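Local coordinates for large ribosomal subunit protein uL10 (Thermotoga maritima, PDB 1ZAV), which probably forms part of the ribosomal stalk, binding large-subunit rRNA and L7/L12 dimers and playing a central role in the ribosome's interaction with GTP-bound translation factors, at residues Asp37-Glu40 with Leu41-Leu45. Sequence-based numbering, arbitrary orientation.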
ATOM      1  N   ASP A  37     -17.333  33.432  -6.842  1.00 42.48           N
ATOM      2  CA  ASP A  37     -16.486  32.295  -6.504  1.00 41.76           C
ATOM      3  C   ASP A  37     -17.104  31.501  -5.354  1.00 40.57           C
ATOM      4  O   ASP A  37     -17.146  30.271  -5.382  1.00 38.45           O
ATOM      5  CB  ASP A  37     -15.085  32.761  -6.089  1.00 43.82           C
ATOM      6  CG  ASP A  37     -14.366  33.509  -7.190  1.00 47.84           C
ATOM      7  OD1 ASP A  37     -14.716  33.295  -8.367  1.00 51.30           O
ATOM      8  OD2 ASP A  37     -13.443  34.296  -6.881  1.00 48.95           O
ATOM      9  N   LEU A  38     -17.572  32.217  -4.338  1.00 40.41           N
ATOM     10  CA  LEU A  38     -18.198  31.566  -3.191  1.00 40.66           C
ATOM     11  C   LEU A  38     -19.381  30.749  -3.710  1.00 41.36           C
ATOM     12  O   LEU A  38     -19.530  29.572  -3.381  1.00 38.14           O
ATOM     13  CB  LEU A  38     -18.685  32.625  -2.203  1.00 40.89           C
ATOM     14  CG  LEU A  38     -19.420  32.157  -0.943  1.00 38.87           C
ATOM     15  CD1 LEU A  38     -18.524  31.217  -0.116  1.00 39.88           C
ATOM     16  CD2 LEU A  38     -19.812  33.386  -0.137  1.00 39.21           C
ATOM     17  N   THR A  39     -20.206  31.376  -4.547  1.00 42.92           N
ATOM     18  CA  THR A  39     -21.378  30.702  -5.101  1.00 44.08           C
ATOM     19  C   THR A  39     -20.979  29.443  -5.873  1.00 44.59           C
ATOM     20  O   THR A  39     -21.586  28.388  -5.702  1.00 43.14           O
ATOM     21  CB  THR A  39     -22.194  31.654  -6.018  1.00 45.03           C
ATOM     22  OG1 THR A  39     -22.724  32.730  -5.235  1.00 44.73           O
ATOM     23  CG2 THR A  39     -23.355  30.914  -6.669  1.00 46.32           C
ATOM     24  N   GLU A  40     -19.940  29.546  -6.698  1.00 46.57           N
ATOM     25  CA  GLU A  40     -19.479  28.396  -7.474  1.00 48.36           C
ATOM     26  C   GLU A  40     -18.938  27.260  -6.599  1.00 46.38           C
ATOM     27  O   GLU A  40     -19.247  26.090  -6.828  1.00 47.10           O
ATOM     28  CB  GLU A  40     -18.410  28.830  -8.483  1.00 51.98           C
ATOM     29  CG  GLU A  40     -17.835  27.686  -9.309  1.00 58.34           C
ATOM     30  CD  GLU A  40     -18.885  26.984 -10.156  1.00 63.88           C
ATOM     31  OE1 GLU A  40     -19.872  26.464  -9.589  1.00 66.36           O
ATOM     32  OE2 GLU A  40     -18.726  26.950 -11.394  1.00 67.98           O
ATOM     33  N   LEU A  41     -18.132  27.591  -5.596  1.00 44.78           N
ATOM     34  CA  LEU A  41     -17.600  26.562  -4.709  1.00 43.33           C
ATOM     35  C   LEU A  41     -18.752  25.868  -3.981  1.00 40.91           C
ATOM     36  O   LEU A  41     -18.777  24.644  -3.864  1.00 40.13           O
ATOM     37  CB  LEU A  41     -16.629  27.168  -3.687  1.00 41.04           C
ATOM     38  CG  LEU A  41     -16.069  26.273  -2.569  1.00 40.66           C
ATOM     39  CD1 LEU A  41     -15.361  25.023  -3.116  1.00 40.59           C
ATOM     40  CD2 LEU A  41     -15.097  27.101  -1.748  1.00 38.66           C
ATOM     41  N   ARG A  42     -19.706  26.655  -3.492  1.00 41.52           N
ATOM     42  CA  ARG A  42     -20.843  26.083  -2.777  1.00 41.04           C
ATOM     43  C   ARG A  42     -21.673  25.188  -3.676  1.00 42.06           C
ATOM     44  O   ARG A  42     -22.215  24.181  -3.229  1.00 39.97           O
ATOM     45  CB  ARG A  42     -21.720  27.188  -2.189  1.00 40.71           C
ATOM     46  CG  ARG A  42     -21.138  27.782  -0.922  1.00 39.88           C
ATOM     47  CD  ARG A  42     -21.970  28.935  -0.412  1.00 40.55           C
ATOM     48  NE  ARG A  42     -21.471  29.405   0.877  1.00 35.85           N
ATOM     49  CZ  ARG A  42     -21.833  30.546   1.453  1.00 39.08           C
ATOM     50  NH1 ARG A  42     -22.706  31.355   0.856  1.00 38.49           N
ATOM     51  NH2 ARG A  42     -21.322  30.874   2.635  1.00 39.91           N
ATOM     52  N   SER A  43     -21.766  25.560  -4.949  1.00 41.33           N
ATOM     53  CA  SER A  43     -22.523  24.773  -5.911  1.00 42.38           C
ATOM     54  C   SER A  43     -21.820  23.440  -6.158  1.00 41.57           C
ATOM     55  O   SER A  43     -22.468  22.396  -6.214  1.00 42.30           O
ATOM     56  CB  SER A  43     -22.665  25.541  -7.227  1.00 43.33           C
ATOM     57  OG  SER A  43     -23.371  26.761  -7.028  1.00 49.84           O
ATOM     58  N   ARG A  44     -20.494  23.476  -6.300  1.00 40.86           N
ATOM     59  CA  ARG A  44     -19.734  22.248  -6.525  1.00 40.36           C
ATOM     60  C   ARG A  44     -19.875  21.327  -5.320  1.00 40.95           C
ATOM     61  O   ARG A  44     -19.953  20.105  -5.461  1.00 40.54           O
ATOM     62  CB  ARG A  44     -18.253  22.559  -6.780  1.00 42.90           C
ATOM     63  CG  ARG A  44     -17.972  23.306  -8.099  1.00 44.39           C
ATOM     64  CD  ARG A  44     -16.469  23.399  -8.393  1.00 48.06           C
ATOM     65  NE  ARG A  44     -16.155  24.375  -9.445  1.00 49.08           N
ATOM     66  CZ  ARG A  44     -14.929  24.625  -9.899  1.00 49.71           C
ATOM     67  NH1 ARG A  44     -13.887  23.968  -9.405  1.00 51.35           N
ATOM     68  NH2 ARG A  44     -14.737  25.546 -10.833  1.00 49.75           N
ATOM     69  N   LEU A  45     -19.911  21.915  -4.126  1.00 40.27           N
ATOM     70  CA  LEU A  45     -20.061  21.123  -2.917  1.00 39.80           C
ATOM     71  C   LEU A  45     -21.446  20.489  -2.842  1.00 39.53           C
ATOM     72  O   LEU A  45     -21.575  19.300  -2.589  1.00 39.50           O
ATOM     73  CB  LEU A  45     -19.820  21.995  -1.680  1.00 37.49           C
ATOM     74  CG  LEU A  45     -18.347  22.374  -1.468  1.00 39.34           C
ATOM     75  CD1 LEU A  45     -18.209  23.432  -0.381  1.00 40.91           C
ATOM     76  CD2 LEU A  45     -17.559  21.107  -1.106  1.00 42.03           C
TER
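Arg42 folds back along the helix over Leu38, one turn earlier. Its CB and CG each pass 3.4 Å from Leu38 O, the carbonyl that also accepts the backbone N-H of Arg42. With CG anti to the carbonyl carbon (chi1 -78°) and the chain extended from there to NE, the side chain runs back toward the start of the helix. CD nears Leu38 CG, NE lies 3.6 Å from Leu38 CD1, and the guanidinium lays one face on that methyl, off-centre toward its rim. At the tip, NH1 meets Leu38 CD2 at 3.7 Å, while NH2 is hydrogen-bonded to Phe55 O of strand 53-58. Replacing Leu38 by an alanine removes both methyls from under the guanidinium, which would probably be freer to swing away from Phe55 O. One residue further on, Ser43 grips Thr39 O twice, through its backbone N at 2.9 Å and its OG at 2.8 Å, the two donors approaching from opposite faces of the carbonyl plane. Arg44 NE passes 3.7 Å from Glu40 CG. The Glu40 carboxylate plane is turned 61° from the guanidinium, and OE2 stays 4.1 Å from NE, too far for a salt bridge; the firmer partner of Arg44 is Asp106, bound through NH1. Leu41 and Leu45 are buried, both touching Phe55, as Leu38 does, and Leu45 also Ile99. These i to i+4 pairs, with their backbone bonds, are characteristic of an amphipathic alpha-helix, here helix 35-49, which packs against strand 53-58 and helix 94-106 in the alpha+beta domain of uL10.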